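Shikimate kinase (Bacteroides thetaiotaomicron, PDB 3VAA) probably phosphorylates the 3-hydroxyl group of shikimate using ATP, with magnesium as cofactor, the fifth of seven steps in chorismate biosynthesis. Local coordinates at residues T31-A36 and P166-A171; D57-E62 and A92-V97; G79-E84 and P106-N111; N86-V91 and M112-R117. One frame throughout, in Å; residues are numbered along the deposited sequence.

Interaction 1. Residues T31-A36 and P166-A171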
# COMPACT_ATOMS: atom_id res chain seq x y z
N THR A 31 -0.94 -3.99 -0.23
CA THR A 31 -1.89 -3.12 -0.86
C THR A 31 -2.83 -2.54 0.19
O THR A 31 -3.00 -3.11 1.29
CB THR A 31 -2.74 -3.87 -1.92
OG1 THR A 31 -3.56 -4.84 -1.28
CG2 THR A 31 -1.83 -4.57 -3.00
N GLY A 32 -3.46 -1.43 -0.14
CA GLY A 32 -4.40 -0.79 0.77
C GLY A 32 -4.36 0.71 0.63
O GLY A 32 -3.57 1.25 -0.14
N TYR A 33 -5.22 1.39 1.38
CA TYR A 33 -5.36 2.83 1.26
C TYR A 33 -4.28 3.57 2.01
O TYR A 33 -3.59 2.99 2.85
CB TYR A 33 -6.75 3.22 1.80
CG TYR A 33 -7.25 4.59 1.42
CD1 TYR A 33 -7.41 4.97 0.09
CD2 TYR A 33 -7.60 5.52 2.41
CE1 TYR A 33 -7.87 6.22 -0.25
CE2 TYR A 33 -8.09 6.77 2.07
CZ TYR A 33 -8.22 7.12 0.74
OH TYR A 33 -8.70 8.37 0.44
N MET A 34 -4.11 4.85 1.70
CA MET A 34 -3.22 5.70 2.48
C MET A 34 -3.66 5.64 3.94
O MET A 34 -4.87 5.67 4.25
CB MET A 34 -3.24 7.16 2.01
CG MET A 34 -4.59 7.83 2.02
SD MET A 34 -4.45 9.58 1.65
CE MET A 34 -6.16 10.08 1.56
N GLY A 35 -2.69 5.54 4.84
CA GLY A 35 -2.96 5.46 6.26
C GLY A 35 -3.11 4.06 6.79
O GLY A 35 -3.12 3.87 8.00
N ALA A 36 -3.21 3.07 5.89
CA ALA A 36 -3.40 1.66 6.31
C ALA A 36 -2.22 1.05 7.05
O ALA A 36 -2.39 0.12 7.82
CB ALA A 36 -3.77 0.78 5.12
N PRO A 166 -13.48 -3.10 -4.48
CA PRO A 166 -13.59 -4.22 -5.42
C PRO A 166 -12.23 -4.75 -5.91
O PRO A 166 -12.14 -5.87 -6.40
CB PRO A 166 -14.38 -3.62 -6.59
CG PRO A 166 -15.18 -2.53 -5.98
CD PRO A 166 -14.35 -1.97 -4.87
N PHE A 167 -11.20 -3.92 -5.78
CA PHE A 167 -9.85 -4.28 -6.19
C PHE A 167 -9.08 -4.78 -5.00
O PHE A 167 -8.46 -5.86 -5.04
CB PHE A 167 -9.17 -3.08 -6.85
CG PHE A 167 -9.89 -2.58 -8.07
CD1 PHE A 167 -9.78 -3.28 -9.27
CD2 PHE A 167 -10.67 -1.44 -8.03
CE1 PHE A 167 -10.43 -2.84 -10.40
CE2 PHE A 167 -11.33 -1.01 -9.17
CZ PHE A 167 -11.21 -1.71 -10.35
N TYR A 168 -9.10 -4.01 -3.91
CA TYR A 168 -8.37 -4.42 -2.72
C TYR A 168 -8.79 -5.81 -2.24
O TYR A 168 -7.95 -6.63 -1.87
CB TYR A 168 -8.56 -3.46 -1.55
CG TYR A 168 -7.98 -2.07 -1.69
CD1 TYR A 168 -6.98 -1.76 -2.62
CD2 TYR A 168 -8.39 -1.07 -0.83
CE1 TYR A 168 -6.45 -0.47 -2.69
CE2 TYR A 168 -7.84 0.21 -0.88
CZ TYR A 168 -6.88 0.51 -1.81
OH TYR A 168 -6.38 1.79 -1.87
N THR A 169 -10.10 -6.07 -2.28
CA THR A 169 -10.62 -7.36 -1.79
C THR A 169 -10.28 -8.58 -2.66
O THR A 169 -10.62 -9.70 -2.32
CB THR A 169 -12.14 -7.26 -1.51
OG1 THR A 169 -12.84 -6.92 -2.72
CG2 THR A 169 -12.41 -6.21 -0.43
N GLN A 170 -9.63 -8.36 -3.80
CA GLN A 170 -9.18 -9.46 -4.66
C GLN A 170 -7.83 -10.00 -4.20
O GLN A 170 -7.36 -11.01 -4.72
CB GLN A 170 -9.07 -9.01 -6.11
CG GLN A 170 -10.34 -8.54 -6.75
CD GLN A 170 -10.12 -7.96 -8.15
OE1 GLN A 170 -9.11 -8.26 -8.81
NE2 GLN A 170 -11.05 -7.13 -8.61
N ALA A 171 -7.19 -9.33 -3.24
CA ALA A 171 -5.93 -9.80 -2.69
C ALA A 171 -6.10 -11.21 -2.13
O ALA A 171 -7.12 -11.53 -1.51
CB ALA A 171 -5.45 -8.85 -1.58

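Interaction 2. Residues D57-E62 and A92-V97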
# COMPACT_ATOMS: atom_id res chain seq x y z
N ASP A 57 6.38 3.66 -5.06
CA ASP A 57 6.48 5.10 -5.36
C ASP A 57 7.92 5.57 -5.31
O ASP A 57 8.34 6.40 -6.14
CB ASP A 57 5.62 5.93 -4.44
CG ASP A 57 4.15 5.84 -4.75
OD1 ASP A 57 3.77 5.25 -5.80
OD2 ASP A 57 3.36 6.40 -3.96
N TRP A 58 8.68 5.08 -4.33
CA TRP A 58 10.10 5.43 -4.23
C TRP A 58 10.84 4.90 -5.45
O TRP A 58 11.67 5.60 -6.05
CB TRP A 58 10.72 4.88 -2.93
CG TRP A 58 12.23 4.97 -2.86
CD1 TRP A 58 12.96 6.02 -2.40
CD2 TRP A 58 13.17 3.96 -3.25
NE1 TRP A 58 14.31 5.74 -2.50
CE2 TRP A 58 14.46 4.48 -3.01
CE3 TRP A 58 13.05 2.66 -3.78
CZ2 TRP A 58 15.63 3.75 -3.28
CZ3 TRP A 58 14.21 1.94 -4.06
CH2 TRP A 58 15.49 2.49 -3.80
N TYR A 59 10.52 3.66 -5.83
CA TYR A 59 11.17 3.03 -6.98
C TYR A 59 10.93 3.84 -8.27
O TYR A 59 11.84 4.08 -9.07
CB TYR A 59 10.70 1.58 -7.11
CG TYR A 59 11.38 0.82 -8.19
CD1 TYR A 59 12.59 0.19 -7.96
CD2 TYR A 59 10.83 0.72 -9.47
CE1 TYR A 59 13.24 -0.51 -8.96
CE2 TYR A 59 11.46 0.02 -10.46
CZ TYR A 59 12.67 -0.59 -10.21
OH TYR A 59 13.33 -1.30 -11.20
N ILE A 60 9.69 4.27 -8.43
CA ILE A 60 9.29 5.10 -9.57
C ILE A 60 10.12 6.40 -9.61
O ILE A 60 10.66 6.76 -10.65
CB ILE A 60 7.79 5.44 -9.47
CG1 ILE A 60 6.94 4.22 -9.85
CG2 ILE A 60 7.46 6.65 -10.37
CD1 ILE A 60 5.42 4.36 -9.46
N GLU A 61 10.26 7.07 -8.47
CA GLU A 61 11.02 8.32 -8.42
C GLU A 61 12.49 8.11 -8.74
O GLU A 61 13.13 8.98 -9.38
CB GLU A 61 10.85 9.03 -7.06
CG GLU A 61 9.40 9.36 -6.75
CD GLU A 61 9.21 10.32 -5.58
OE1 GLU A 61 10.22 10.72 -4.94
OE2 GLU A 61 8.05 10.70 -5.32
N GLU A 62 13.05 6.99 -8.27
CA GLU A 62 14.45 6.65 -8.58
C GLU A 62 14.67 6.42 -10.08
O GLU A 62 15.69 6.82 -10.64
CB GLU A 62 14.88 5.38 -7.84
CG GLU A 62 15.07 5.54 -6.36
CD GLU A 62 16.26 6.40 -5.98
OE1 GLU A 62 16.21 7.03 -4.91
OE2 GLU A 62 17.24 6.45 -6.75
N ALA A 92 8.40 -6.75 -9.62
CA ALA A 92 7.86 -8.10 -9.48
C ALA A 92 8.89 -9.19 -9.86
O ALA A 92 8.66 -10.37 -9.58
CB ALA A 92 6.59 -8.24 -10.30
N GLU A 93 9.99 -8.79 -10.49
CA GLU A 93 11.03 -9.74 -10.85
C GLU A 93 12.05 -9.92 -9.73
O GLU A 93 12.81 -10.87 -9.74
CB GLU A 93 11.72 -9.35 -12.16
CG GLU A 93 10.75 -9.25 -13.33
CD GLU A 93 11.43 -9.01 -14.67
OE1 GLU A 93 12.63 -9.34 -14.80
OE2 GLU A 93 10.77 -8.49 -15.59
N PHE A 94 12.06 -9.00 -8.75
CA PHE A 94 12.96 -9.13 -7.60
C PHE A 94 12.58 -10.32 -6.72
O PHE A 94 11.39 -10.64 -6.58
CB PHE A 94 12.98 -7.87 -6.73
CG PHE A 94 13.29 -6.59 -7.47
CD1 PHE A 94 14.03 -6.60 -8.65
CD2 PHE A 94 12.90 -5.37 -6.94
CE1 PHE A 94 14.32 -5.41 -9.31
CE2 PHE A 94 13.20 -4.18 -7.59
CZ PHE A 94 13.91 -4.20 -8.78
N GLU A 95 13.58 -10.96 -6.13
CA GLU A 95 13.38 -12.11 -5.24
C GLU A 95 13.78 -11.73 -3.81
O GLU A 95 14.74 -10.97 -3.62
CB GLU A 95 14.21 -13.31 -5.73
CG GLU A 95 13.79 -13.81 -7.10
CD GLU A 95 14.56 -15.05 -7.56
OE1 GLU A 95 15.62 -15.37 -6.97
OE2 GLU A 95 14.10 -15.70 -8.52
N ASN A 96 13.04 -12.26 -2.83
CA ASN A 96 13.29 -12.00 -1.40
C ASN A 96 13.14 -10.53 -1.10
O ASN A 96 14.10 -9.82 -0.83
CB ASN A 96 14.66 -12.53 -0.99
CG ASN A 96 14.74 -14.01 -1.11
OD1 ASN A 96 13.82 -14.71 -0.70
ND2 ASN A 96 15.83 -14.51 -1.68
N VAL A 97 11.88 -10.09 -1.13
CA VAL A 97 11.56 -8.70 -0.97
C VAL A 97 10.12 -8.51 -0.51
O VAL A 97 9.27 -9.38 -0.73
CB VAL A 97 11.77 -7.96 -2.34
CG1 VAL A 97 10.82 -8.50 -3.42
CG2 VAL A 97 11.59 -6.50 -2.20

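Interaction 3. Residues G79-E84 and P106-N111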
# COMPACT_ATOMS: atom_id res chain seq x y z
N GLY A 79 -1.11 8.43 -18.08
CA GLY A 79 0.32 8.25 -18.29
C GLY A 79 1.01 7.81 -17.02
O GLY A 79 1.88 6.92 -17.05
N PHE A 80 0.64 8.40 -15.89
CA PHE A 80 1.24 7.96 -14.64
C PHE A 80 0.88 6.51 -14.33
O PHE A 80 1.75 5.72 -13.87
CB PHE A 80 0.85 8.84 -13.46
CG PHE A 80 1.43 8.35 -12.18
CD1 PHE A 80 2.73 8.66 -11.85
CD2 PHE A 80 0.71 7.53 -11.34
CE1 PHE A 80 3.30 8.19 -10.68
CE2 PHE A 80 1.27 7.06 -10.16
CZ PHE A 80 2.57 7.39 -9.84
N ARG A 81 -0.38 6.14 -14.55
CA ARG A 81 -0.78 4.75 -14.26
C ARG A 81 -0.07 3.73 -15.16
O ARG A 81 0.21 2.61 -14.73
CB ARG A 81 -2.28 4.57 -14.32
CG ARG A 81 -3.03 5.39 -13.27
CD ARG A 81 -2.62 5.00 -11.86
NE ARG A 81 -3.26 5.87 -10.88
CZ ARG A 81 -3.01 5.86 -9.58
NH1 ARG A 81 -2.14 5.01 -9.05
NH2 ARG A 81 -3.66 6.69 -8.78
N GLU A 82 0.19 4.11 -16.41
CA GLU A 82 0.97 3.24 -17.32
C GLU A 82 2.39 3.04 -16.77
O GLU A 82 2.90 1.93 -16.70
CB GLU A 82 1.03 3.85 -18.71
CG GLU A 82 1.78 3.04 -19.75
CD GLU A 82 1.78 3.77 -21.09
OE1 GLU A 82 0.79 3.67 -21.82
OE2 GLU A 82 2.77 4.44 -21.39
N LEU A 83 3.04 4.12 -16.34
CA LEU A 83 4.39 3.98 -15.83
C LEU A 83 4.42 3.20 -14.51
O LEU A 83 5.34 2.40 -14.28
CB LEU A 83 5.08 5.34 -15.70
CG LEU A 83 4.87 6.35 -14.64
CD1 LEU A 83 5.58 5.98 -13.34
CD2 LEU A 83 5.47 7.63 -15.24
N GLU A 84 3.41 3.39 -13.67
CA GLU A 84 3.31 2.65 -12.43
C GLU A 84 3.18 1.14 -12.70
O GLU A 84 3.84 0.31 -12.07
CB GLU A 84 2.12 3.14 -11.61
CG GLU A 84 1.86 2.39 -10.32
CD GLU A 84 0.67 2.94 -9.58
OE1 GLU A 84 -0.44 3.02 -10.19
OE2 GLU A 84 0.85 3.32 -8.38
N PRO A 106 -3.74 -0.98 -7.31
CA PRO A 106 -4.59 -2.14 -7.56
C PRO A 106 -5.77 -1.94 -8.51
O PRO A 106 -6.34 -2.93 -8.98
CB PRO A 106 -5.13 -2.45 -6.15
CG PRO A 106 -4.07 -2.00 -5.28
CD PRO A 106 -3.64 -0.71 -5.86
N CYS A 107 -6.12 -0.69 -8.81
CA CYS A 107 -7.29 -0.38 -9.60
C CYS A 107 -7.10 -0.37 -11.11
O CYS A 107 -8.08 -0.20 -11.84
CB CYS A 107 -7.82 1.00 -9.22
SG CYS A 107 -8.20 1.16 -7.49
N PHE A 108 -5.87 -0.53 -11.57
CA PHE A 108 -5.58 -0.36 -12.99
C PHE A 108 -4.97 -1.58 -13.64
O PHE A 108 -4.39 -2.45 -12.96
CB PHE A 108 -4.68 0.85 -13.16
CG PHE A 108 -5.30 2.11 -12.66
CD1 PHE A 108 -6.22 2.80 -13.43
CD2 PHE A 108 -5.01 2.57 -11.39
CE1 PHE A 108 -6.82 3.95 -12.96
CE2 PHE A 108 -5.61 3.71 -10.90
CZ PHE A 108 -6.51 4.40 -11.68
N TYR A 109 -5.11 -1.63 -14.97
CA TYR A 109 -4.59 -2.75 -15.78
C TYR A 109 -5.01 -4.07 -15.15
O TYR A 109 -6.15 -4.18 -14.67
CB TYR A 109 -3.06 -2.61 -15.95
CG TYR A 109 -2.68 -1.36 -16.73
CD1 TYR A 109 -2.65 -1.39 -18.12
CD2 TYR A 109 -2.38 -0.17 -16.10
CE1 TYR A 109 -2.33 -0.25 -18.85
CE2 TYR A 109 -2.08 0.98 -16.82
CZ TYR A 109 -2.05 0.93 -18.18
OH TYR A 109 -1.73 2.05 -18.91
N ASP A 110 -4.13 -5.08 -15.17
CA ASP A 110 -4.38 -6.34 -14.45
C ASP A 110 -3.46 -6.37 -13.22
O ASP A 110 -3.03 -7.43 -12.77
CB ASP A 110 -4.06 -7.55 -15.35
CG ASP A 110 -2.61 -7.55 -15.84
OD1 ASP A 110 -1.94 -6.49 -15.79
OD2 ASP A 110 -2.14 -8.63 -16.30
N ASN A 111 -3.18 -5.20 -12.65
CA ASN A 111 -2.20 -5.10 -11.56
C ASN A 111 -2.45 -6.04 -10.38
O ASN A 111 -1.52 -6.65 -9.88
CB ASN A 111 -2.11 -3.66 -11.05
CG ASN A 111 -1.41 -2.70 -12.03
OD1 ASN A 111 -0.87 -3.09 -13.07
ND2 ASN A 111 -1.42 -1.40 -11.67
O HOH W 1 -1.07 1.33 -12.47
O HOH W 2 -1.44 2.18 -21.68

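Interaction 4. Residues N86-V91 and M112-R117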
# COMPACT_ATOMS: atom_id res chain seq x y z
N ASN A 86 4.22 -0.42 -15.39
CA ASN A 86 5.50 -0.88 -15.88
C ASN A 86 6.53 -1.07 -14.76
O ASN A 86 7.28 -2.04 -14.76
CB ASN A 86 6.03 0.07 -16.96
CG ASN A 86 5.20 0.04 -18.21
OD1 ASN A 86 4.59 -1.00 -18.54
ND2 ASN A 86 5.24 1.14 -18.99
N MET A 87 6.54 -0.18 -13.77
CA MET A 87 7.47 -0.31 -12.67
C MET A 87 7.06 -1.48 -11.75
O MET A 87 7.94 -2.17 -11.20
CB MET A 87 7.61 1.01 -11.92
CG MET A 87 8.30 2.13 -12.71
SD MET A 87 9.87 1.66 -13.46
CE MET A 87 9.36 1.10 -15.12
N LEU A 88 5.77 -1.70 -11.58
CA LEU A 88 5.27 -2.87 -10.84
C LEU A 88 5.84 -4.14 -11.49
O LEU A 88 6.30 -5.05 -10.80
CB LEU A 88 3.75 -2.92 -10.85
CG LEU A 88 3.08 -4.14 -10.21
CD1 LEU A 88 3.51 -4.27 -8.73
CD2 LEU A 88 1.55 -4.06 -10.33
N HIS A 89 5.82 -4.21 -12.83
CA HIS A 89 6.37 -5.37 -13.52
C HIS A 89 7.87 -5.53 -13.31
O HIS A 89 8.36 -6.65 -13.26
CB HIS A 89 5.95 -5.36 -15.00
CG HIS A 89 4.53 -5.75 -15.20
ND1 HIS A 89 4.15 -6.85 -15.94
CD2 HIS A 89 3.39 -5.25 -14.66
CE1 HIS A 89 2.84 -6.97 -15.91
NE2 HIS A 89 2.35 -6.02 -15.14
N GLU A 90 8.59 -4.43 -13.17
CA GLU A 90 10.01 -4.50 -12.89
C GLU A 90 10.29 -5.04 -11.48
O GLU A 90 11.11 -5.94 -11.31
CB GLU A 90 10.69 -3.14 -13.06
CG GLU A 90 10.80 -2.68 -14.48
CD GLU A 90 11.81 -1.55 -14.65
OE1 GLU A 90 12.42 -1.13 -13.64
OE2 GLU A 90 12.01 -1.08 -15.78
N VAL A 91 9.59 -4.48 -10.48
CA VAL A 91 9.87 -4.90 -9.09
C VAL A 91 9.38 -6.31 -8.85
O VAL A 91 9.89 -7.02 -7.98
CB VAL A 91 9.30 -3.91 -8.03
CG1 VAL A 91 9.91 -2.50 -8.23
CG2 VAL A 91 7.80 -3.83 -8.06
N MET A 112 -3.71 -6.15 -9.95
CA MET A 112 -4.02 -7.01 -8.80
C MET A 112 -3.85 -8.47 -9.19
O MET A 112 -3.24 -9.24 -8.45
CB MET A 112 -5.42 -6.75 -8.24
CG MET A 112 -5.74 -7.56 -6.95
SD MET A 112 -4.57 -7.29 -5.59
CE MET A 112 -4.53 -5.64 -5.85
N GLU A 113 -4.36 -8.84 -10.36
CA GLU A 113 -4.27 -10.20 -10.83
C GLU A 113 -2.79 -10.57 -11.01
O GLU A 113 -2.36 -11.69 -10.68
CB GLU A 113 -5.06 -10.33 -12.13
CG GLU A 113 -4.99 -11.65 -12.83
CD GLU A 113 -5.68 -11.58 -14.19
OE1 GLU A 113 -6.91 -11.73 -14.25
OE2 GLU A 113 -4.97 -11.39 -15.21
N PHE A 114 -2.00 -9.61 -11.50
CA PHE A 114 -0.58 -9.82 -11.72
C PHE A 114 0.18 -10.02 -10.42
O PHE A 114 0.98 -10.96 -10.28
CB PHE A 114 -0.01 -8.67 -12.56
CG PHE A 114 1.47 -8.73 -12.73
CD1 PHE A 114 2.04 -9.62 -13.63
CD2 PHE A 114 2.29 -7.88 -12.01
CE1 PHE A 114 3.43 -9.67 -13.78
CE2 PHE A 114 3.67 -7.91 -12.15
CZ PHE A 114 4.24 -8.80 -13.05
N MET A 115 -0.10 -9.18 -9.43
CA MET A 115 0.49 -9.34 -8.12
C MET A 115 0.09 -10.70 -7.53
O MET A 115 0.94 -11.41 -6.99
CB MET A 115 0.08 -8.19 -7.20
CG MET A 115 0.81 -6.91 -7.50
SD MET A 115 0.50 -5.59 -6.32
CE MET A 115 -1.08 -4.97 -6.85
N ASN A 116 -1.19 -11.08 -7.65
CA ASN A 116 -1.62 -12.38 -7.13
C ASN A 116 -0.82 -13.55 -7.74
O ASN A 116 -0.46 -14.48 -7.02
CB ASN A 116 -3.14 -12.58 -7.33
CG ASN A 116 -3.98 -11.94 -6.22
OD1 ASN A 116 -3.55 -11.86 -5.07
ND2 ASN A 116 -5.21 -11.56 -6.55
N ARG A 117 -0.55 -13.49 -9.03
CA ARG A 117 0.20 -14.55 -9.73
C ARG A 117 1.68 -14.58 -9.42
O ARG A 117 2.30 -15.65 -9.48
CB ARG A 117 0.09 -14.41 -11.25
CG ARG A 117 -1.29 -14.55 -11.84
CD ARG A 117 -1.21 -14.82 -13.36
NE ARG A 117 -0.44 -13.81 -14.08
CZ ARG A 117 -0.94 -12.70 -14.63
NH1 ARG A 117 -2.23 -12.42 -14.53
NH2 ARG A 117 -0.14 -11.86 -15.27

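Interaction 1. Residues T31-A36 and P166-A171
The aromatic ring of Y168 packs one face against G32 CA, which stands 3.9 Å from the ring centroid and 16° off the ring normal, a CH-pi contact. G32 opens the P-loop (Walker A motif), the turn between strand 27-31 and helix 38-49 that includes G35 and A36 of the predicted ATP site. The tyrosine comes from the last turn of helix 150-168, so the end of that helix is set against the start of the nucleotide loop. With its CG beside the backbone N (chi1 -66°), the side chain reaches across to the peptide between G32 and Y33, where Y168 CZ is 3.5 Å from G32 C. The hydroxyl is bonded to the carbonyl O of G103, a residue predicted to bind shikimate, and makes no hydrogen bond to the segment 31-36. G32 O is instead bonded by K38 NZ of the same motif. The Y33 ring packs on F156, A160 and L161 of helix 150-168, yet one edge still faces Y168. A171 CB comes to the hydroxyl side of T31, whose OG1 is bonded to V122 O. At that ring edge of Y33, Y168 OH lies near the ring plane, 3.9 Å from Y33 CD1.

Interaction 2. Residues D57-E62 and A92-V97
Y59 and F94 meet through the ends of their rings and carry this surface contact by themselves. The tight part is small: Y59 CE1 sits 3.8 Å from F94 CZ and 3.9 Å from F94 CE2, while the phenol oxygen Y59 OH also approaches F94 CZ to 3.8 Å. At F94 the tyrosine carbon arrives at the ring edge, close to the ring plane. The planes of the Y59 and F94 rings are turned 71° against each other and the centroids lie 5.8 Å apart, an oblique aromatic pair in which apolar carbons touch without much overlap. The two side chains reach this point from opposite directions, Y59 with CG anti to its N (chi1 -176°), which carries the ring off helix 56-64 and toward the loop.

Beyond the ring ends the contact is loose. The nearest pair of CA atoms, those of Y59 and A92, are 11.9 Å apart, no hydrogen bond links the segments, and both aromatic residues remain partly exposed. The polar end of Y59 is held from a third place, by E90 OE1 on helix 68-91. This is plain packing beside the edge strand 53-55 of the parallel sheet of the P-loop kinase fold. Y59 further packs on M87 and V91 of helix 68-91, and F94 rests on I54 of strand 53-55, so the pair joins helix 56-64 to the loop that leads from helix 68-91 into strand 97-100.

Interaction 3. Residues G79-E84 and P106-N111
The oxygen of water 1 is gripped by three groups and joins the two segments: it donates to R81 O and to E84 OE1 and accepts from N111 ND2, each bond measuring 2.9 Å. N111 ND2 has a second acceptor in A105 O, which helps to fix its amide. E84 OE1 is in turn engaged by R81 NH1 in a salt bridge of 2.9 Å that runs in the guanidinium plane and meets the carboxylate on its syn side, so the arginine head is held against rotation from within its own helix.

A bend at chi2 (-61°) lays the R81 chain over F108. R81 CD is 3.7 Å from the F108 ring centroid, a CH-pi contact over the face, and R81 NE comes to 3.2 Å from F108 CE2. The planes of the R81 guanidinium and the F108 ring are only 16° apart but offset, the guanidinium face meeting the CE2 rim of F108, while C107 CB covers the opposite face of the phenylalanine. R81 is predicted to bind shikimate; in shikimate kinases, which share the nucleoside monophosphate kinase fold, the equivalent arginine probably pairs with the substrate carboxylate. F108 and E84 probably both help to position this group.

F108 to N111 forms a type II' beta turn leading into helix 111-118, with Y109 at its first corner. The Y109 ring leans obliquely on the helix backbone, and Y109 OH lies 3.3 Å from E82 CB. Water 2 bridges the same hydroxyl to E82, 2.8 Å from Y109 OH and 2.7 Å from E82 OE1.

Interaction 4. Residues N86-V91 and M112-R117
F114 projects toward helix 68-91, where its ring stacks face to face on the imidazole of H89. The two helices run side by side and parallel, their short axes 1° apart in direction and 11.1 Å apart, on one face of the parallel sheet of this P-loop kinase fold. From CB, the chain turns CG anti to the backbone N (chi1 175°), and the F114 ring extends toward H89. CG faces H89 NE2, and the two CD carbons follow, CD1 over H89 CE1 and CD2 over H89 NE2. Farther out, F114 CE1 comes to 3.5 Å from H89 CE1, while CE2 is near H89 CD2 and turns its edge to the L88 carbonyl oxygen. At the tip, F114 CZ sits 3.5 Å from H89 ND1. The H89 and F114 ring centroids are 3.6 Å apart and their planes differ by 7°, so the overlap is nearly complete. R117 NH2, one helical turn on from F114, approaches the ring from its edge.

Deeper toward the sheet, L88 and M115 cross at about a right angle, both resting on F29 of strand 27-31. L88 CG also lies 4.2 Å from F114 CD2, and the branch L88 CD1 meets M115 CG at 4.0 Å.

Strand 27-31 runs first into the P-loop, where interaction 1 begins; its partner comes only at 166-171, so that contact closes a long loop enclosing the other three. Within it, helix 56-64 opens interaction 2, which closes at 92-97. Helix 68-91 has meanwhile opened interactions 3 and 4, closed in turn at 106-111 and 112-117. These three cross one another along the chain. Interaction 2 ties helix 56-64 to the approach of strand 97-100, whereas 3 and 4 fasten helix 68-91 to the loop before helix 111-118 and to that helix. P106 packs on Y168 and on M112, connecting interaction 3 with 1 and 4.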